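PDB 1SA3: type II restriction enzyme MspI from Moraxella sp., which recognizes the double-stranded DNA sequence 5'-CCGG-3' and cleaves it after the first C, leaving fragments with terminal 5'-phosphates. Local coordinates for residues 140-151 against 167-178. Residues are numbered along the deposited sequence; the frame is centred on the assembly and turned at random.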
loop_
_atom_site.group_PDB
_atom_site.type_symbol
_atom_site.label_atom_id
_atom_site.label_comp_id
_atom_site.label_asym_id
_atom_site.label_seq_id
_atom_site.Cartn_x
_atom_site.Cartn_y
_atom_site.Cartn_z
ATOM N N VAL E 140 -17.315 2.906 3.168
ATOM C CA VAL E 140 -17.640 3.082 1.752
ATOM C C VAL E 140 -18.995 3.756 1.485
ATOM O O VAL E 140 -19.200 4.353 0.425
ATOM C CB VAL E 140 -17.585 1.717 1.015
ATOM C CG1 VAL E 140 -17.854 1.896 -0.480
ATOM C CG2 VAL E 140 -16.203 1.073 1.218
ATOM N N GLY E 141 -19.911 3.665 2.444
ATOM C CA GLY E 141 -21.218 4.279 2.277
ATOM C C GLY E 141 -22.311 3.305 1.867
ATOM O O GLY E 141 -23.300 3.699 1.244
ATOM N N ILE E 142 -22.139 2.033 2.221
ATOM C CA ILE E 142 -23.111 0.993 1.888
ATOM C C ILE E 142 -24.025 0.741 3.091
ATOM O O ILE E 142 -23.553 0.466 4.194
ATOM C CB ILE E 142 -22.390 -0.320 1.496
ATOM C CG1 ILE E 142 -21.456 -0.054 0.313
ATOM C CG2 ILE E 142 -23.405 -1.395 1.133
ATOM C CD1 ILE E 142 -20.438 -1.159 0.048
ATOM N N SER E 143 -25.333 0.845 2.881
ATOM C CA SER E 143 -26.284 0.633 3.968
ATOM C C SER E 143 -26.816 -0.797 3.954
ATOM O O SER E 143 -26.433 -1.606 3.104
ATOM C CB SER E 143 -27.451 1.619 3.842
ATOM O OG SER E 143 -28.074 1.480 2.582
ATOM N N ASP E 144 -27.695 -1.113 4.899
ATOM C CA ASP E 144 -28.274 -2.447 4.959
ATOM C C ASP E 144 -28.923 -2.775 3.618
ATOM O O ASP E 144 -29.413 -1.890 2.920
ATOM C CB ASP E 144 -29.315 -2.540 6.085
ATOM C CG ASP E 144 -28.689 -2.469 7.473
ATOM O OD1 ASP E 144 -27.460 -2.682 7.590
ATOM O OD2 ASP E 144 -29.423 -2.217 8.453
ATOM N N GLY E 145 -28.916 -4.050 3.249
ATOM C CA GLY E 145 -29.514 -4.430 1.986
ATOM C C GLY E 145 -28.855 -5.632 1.348
ATOM O O GLY E 145 -28.039 -6.315 1.968
ATOM N N GLU E 146 -29.215 -5.888 0.095
ATOM C CA GLU E 146 -28.680 -7.019 -0.650
ATOM C C GLU E 146 -27.166 -6.939 -0.826
ATOM O O GLU E 146 -26.472 -7.950 -0.716
ATOM C CB GLU E 146 -29.362 -7.105 -2.018
ATOM C CG GLU E 146 -28.810 -8.189 -2.927
ATOM C CD GLU E 146 -29.605 -8.333 -4.210
ATOM O OE1 GLU E 146 -29.852 -7.312 -4.883
ATOM O OE2 GLU E 146 -29.980 -9.473 -4.550
ATOM N N LEU E 147 -26.657 -5.741 -1.095
ATOM C CA LEU E 147 -25.224 -5.561 -1.284
ATOM C C LEU E 147 -24.497 -5.927 0.003
ATOM O O LEU E 147 -23.583 -6.749 -0.015
ATOM C CB LEU E 147 -24.902 -4.114 -1.674
ATOM C CG LEU E 147 -23.411 -3.773 -1.849
ATOM C CD1 LEU E 147 -22.721 -4.826 -2.705
ATOM C CD2 LEU E 147 -23.284 -2.399 -2.488
ATOM N N LYS E 148 -24.900 -5.334 1.122
ATOM C CA LYS E 148 -24.239 -5.647 2.385
ATOM C C LYS E 148 -24.282 -7.144 2.697
ATOM O O LYS E 148 -23.286 -7.720 3.126
ATOM C CB LYS E 148 -24.862 -4.873 3.552
ATOM C CG LYS E 148 -24.294 -5.289 4.920
ATOM C CD LYS E 148 -24.861 -4.485 6.082
ATOM C CE LYS E 148 -24.470 -3.013 5.991
ATOM N NZ LYS E 148 -24.897 -2.247 7.193
ATOM N N GLU E 149 -25.430 -7.777 2.483
ATOM C CA GLU E 149 -25.553 -9.203 2.767
ATOM C C GLU E 149 -24.704 -10.107 1.878
ATOM O O GLU E 149 -24.224 -11.139 2.342
ATOM C CB GLU E 149 -27.018 -9.641 2.706
ATOM C CG GLU E 149 -27.870 -9.040 3.810
ATOM C CD GLU E 149 -27.255 -9.205 5.192
ATOM O OE1 GLU E 149 -26.808 -10.323 5.519
ATOM O OE2 GLU E 149 -27.227 -8.222 5.962
ATOM N N LEU E 150 -24.509 -9.739 0.614
ATOM C CA LEU E 150 -23.689 -10.561 -0.271
ATOM C C LEU E 150 -22.239 -10.441 0.201
ATOM O O LEU E 150 -21.485 -11.422 0.209
ATOM C CB LEU E 150 -23.837 -10.102 -1.727
ATOM C CG LEU E 150 -25.181 -10.462 -2.386
ATOM C CD1 LEU E 150 -25.341 -9.722 -3.710
ATOM C CD2 LEU E 150 -25.257 -11.967 -2.605
ATOM N N ILE E 151 -21.853 -9.236 0.610
ATOM C CA ILE E 151 -20.504 -9.045 1.119
ATOM C C ILE E 151 -20.371 -9.860 2.407
ATOM O O ILE E 151 -19.363 -10.540 2.620
ATOM C CB ILE E 151 -20.202 -7.560 1.412
ATOM C CG1 ILE E 151 -20.241 -6.763 0.104
ATOM C CG2 ILE E 151 -18.822 -7.433 2.080
ATOM C CD1 ILE E 151 -20.130 -5.248 0.282
ATOM N N GLN E 167 -25.451 -15.001 -8.156
ATOM C CA GLN E 167 -25.102 -14.165 -7.007
ATOM C C GLN E 167 -23.789 -13.407 -7.202
ATOM O O GLN E 167 -23.657 -12.254 -6.778
ATOM C CB GLN E 167 -25.029 -15.012 -5.731
ATOM C CG GLN E 167 -26.370 -15.607 -5.291
ATOM C CD GLN E 167 -26.286 -16.353 -3.964
ATOM O OE1 GLN E 167 -25.458 -17.250 -3.794
ATOM N NE2 GLN E 167 -27.146 -15.987 -3.023
ATOM N N LYS E 168 -22.821 -14.058 -7.843
ATOM C CA LYS E 168 -21.526 -13.438 -8.098
ATOM C C LYS E 168 -21.692 -12.248 -9.037
ATOM O O LYS E 168 -21.124 -11.175 -8.811
ATOM C CB LYS E 168 -20.562 -14.451 -8.717
ATOM C CG LYS E 168 -20.232 -15.627 -7.820
ATOM C CD LYS E 168 -19.226 -16.545 -8.491
ATOM C CE LYS E 168 -18.987 -17.801 -7.674
ATOM N NZ LYS E 168 -18.045 -18.736 -8.353
ATOM N N GLN E 169 -22.476 -12.448 -10.094
ATOM C CA GLN E 169 -22.737 -11.390 -11.063
ATOM C C GLN E 169 -23.526 -10.280 -10.378
ATOM O O GLN E 169 -23.319 -9.101 -10.652
ATOM C CB GLN E 169 -23.541 -11.937 -12.253
ATOM C CG GLN E 169 -22.844 -13.057 -13.017
ATOM N N ARG E 170 -24.427 -10.668 -9.481
ATOM C CA ARG E 170 -25.254 -9.711 -8.749
ATOM C C ARG E 170 -24.426 -8.827 -7.815
ATOM O O ARG E 170 -24.684 -7.627 -7.688
ATOM C CB ARG E 170 -26.320 -10.453 -7.937
ATOM C CG ARG E 170 -27.286 -9.542 -7.183
ATOM C CD ARG E 170 -28.056 -8.636 -8.136
ATOM N NE ARG E 170 -29.031 -7.804 -7.436
ATOM C CZ ARG E 170 -29.756 -6.853 -8.017
ATOM N NH1 ARG E 170 -29.615 -6.606 -9.314
ATOM N NH2 ARG E 170 -30.626 -6.147 -7.302
ATOM N N LEU E 171 -23.440 -9.419 -7.148
ATOM C CA LEU E 171 -22.591 -8.644 -6.247
ATOM C C LEU E 171 -21.825 -7.628 -7.084
ATOM O O LEU E 171 -21.793 -6.439 -6.771
ATOM C CB LEU E 171 -21.615 -9.567 -5.497
ATOM C CG LEU E 171 -20.502 -8.917 -4.646
ATOM C CD1 LEU E 171 -21.069 -7.829 -3.764
ATOM C CD2 LEU E 171 -19.827 -9.976 -3.785
ATOM N N THR E 172 -21.225 -8.111 -8.167
ATOM C CA THR E 172 -20.447 -7.269 -9.065
ATOM C C THR E 172 -21.276 -6.091 -9.552
ATOM O O THR E 172 -20.795 -4.959 -9.627
ATOM C CB THR E 172 -19.976 -8.065 -10.287
ATOM O OG1 THR E 172 -19.129 -9.140 -9.861
ATOM C CG2 THR E 172 -19.222 -7.159 -11.255
ATOM N N GLU E 173 -22.528 -6.380 -9.887
ATOM C CA GLU E 173 -23.459 -5.379 -10.380
ATOM C C GLU E 173 -23.772 -4.298 -9.353
ATOM O O GLU E 173 -23.703 -3.107 -9.663
ATOM C CB GLU E 173 -24.757 -6.065 -10.824
ATOM C CG GLU E 173 -25.863 -5.116 -11.235
ATOM C CD GLU E 173 -27.070 -5.846 -11.798
ATOM O OE1 GLU E 173 -27.539 -6.804 -11.149
ATOM O OE2 GLU E 173 -27.551 -5.460 -12.888
ATOM N N LEU E 174 -24.111 -4.712 -8.133
ATOM C CA LEU E 174 -24.453 -3.769 -7.074
ATOM C C LEU E 174 -23.263 -2.965 -6.552
ATOM O O LEU E 174 -23.422 -1.864 -6.035
ATOM C CB LEU E 174 -25.109 -4.510 -5.900
ATOM C CG LEU E 174 -26.518 -5.073 -6.125
ATOM C CD1 LEU E 174 -26.999 -5.793 -4.870
ATOM C CD2 LEU E 174 -27.468 -3.927 -6.479
ATOM N N LEU E 175 -22.068 -3.515 -6.688
ATOM C CA LEU E 175 -20.878 -2.844 -6.187
ATOM C C LEU E 175 -20.360 -1.785 -7.156
ATOM O O LEU E 175 -19.729 -0.811 -6.745
ATOM C CB LEU E 175 -19.793 -3.889 -5.922
ATOM C CG LEU E 175 -18.567 -3.497 -5.106
ATOM C CD1 LEU E 175 -18.979 -2.988 -3.732
ATOM C CD2 LEU E 175 -17.665 -4.725 -4.977
ATOM N N GLU E 176 -20.644 -1.986 -8.441
ATOM C CA GLU E 176 -20.194 -1.093 -9.505
ATOM C C GLU E 176 -20.175 0.396 -9.149
ATOM O O GLU E 176 -19.176 1.078 -9.373
ATOM C CB GLU E 176 -21.036 -1.324 -10.766
ATOM C CG GLU E 176 -20.472 -0.671 -12.017
ATOM C CD GLU E 176 -20.803 0.806 -12.113
ATOM O OE1 GLU E 176 -20.174 1.504 -12.941
ATOM O OE2 GLU E 176 -21.699 1.267 -11.373
ATOM N N PRO E 177 -21.274 0.921 -8.590
ATOM C CA PRO E 177 -21.303 2.341 -8.229
ATOM C C PRO E 177 -20.298 2.715 -7.137
ATOM O O PRO E 177 -19.886 3.869 -7.046
ATOM C CB PRO E 177 -22.742 2.553 -7.758
ATOM C CG PRO E 177 -23.512 1.492 -8.483
ATOM C CD PRO E 177 -22.592 0.303 -8.365
ATOM N N TYR E 178 -19.913 1.744 -6.312
ATOM C CA TYR E 178 -18.982 1.995 -5.211
ATOM C C TYR E 178 -17.540 1.576 -5.470
ATOM O O TYR E 178 -16.690 1.750 -4.601
ATOM C CB TYR E 178 -19.443 1.277 -3.942
ATOM C CG TYR E 178 -20.830 1.624 -3.467
ATOM C CD1 TYR E 178 -21.944 0.918 -3.930
ATOM C CD2 TYR E 178 -21.028 2.631 -2.529
ATOM C CE1 TYR E 178 -23.227 1.209 -3.455
ATOM C CE2 TYR E 178 -22.302 2.930 -2.053
ATOM C CZ TYR E 178 -23.393 2.213 -2.519
ATOM O OH TYR E 178 -24.647 2.493 -2.027
HETATM O O HOH W 1 -26.313 1.334 -0.172
#
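L147 and L150 of helix 146-151 pack against L171 and L174 of helix 167-175 in the leucine-lined interface between two successive, obliquely crossing helices, part of the helical region of this PDDEXK-clan endonuclease. The two axes cross at -127° and approach to 9.7 Å. L147 reaches in with both methyls: CD1 lies 3.6 Å from CD1 of L171, the two side chains crossing nearly at right angles, and 4.0 Å from CB of L174, while CD2 turns to CE1 of the Y178 ring, 3.7 Å away. One turn on, L150 lays CD1 over the L171 backbone, 3.9 Å from its CA, and CD1 of L171 also meets CG1 of I151.

On the more exposed flank, a salt bridge spans the helices. R170 grips E146 side-on, NE at 2.7 Å and NH2 at 2.8 Å from the same oxygen, OE1. That oxygen lies in the guanidinium plane, yet the two flat groups are turned 65° apart: NH2 is met by the syn lone pair of OE1, whereas NE approaches that oxygen from above the carboxylate plane. With chi2 near 60° the arginine chain bends, and its NH1 is held by E173 within its own helix, so the guanidinium is fixed between two carboxylates.

At the other end, Y178 stands against the end of helix 133-140 and the loop that follows it. From the loop, I142 CG1 sits over the ring centre in a CH-pi contact, 3.9 Å from the centroid; from the helix end, V140 CG1 approaches obliquely. One water joins the tyrosine OH to the backbone N of S143.

Around this pair, helix 179-188 packs on V140 and L175 through F182, helix 133-140 meets I142 and I151 through C137 and V133, and W247 of strand 246-249 touches L171 and L175.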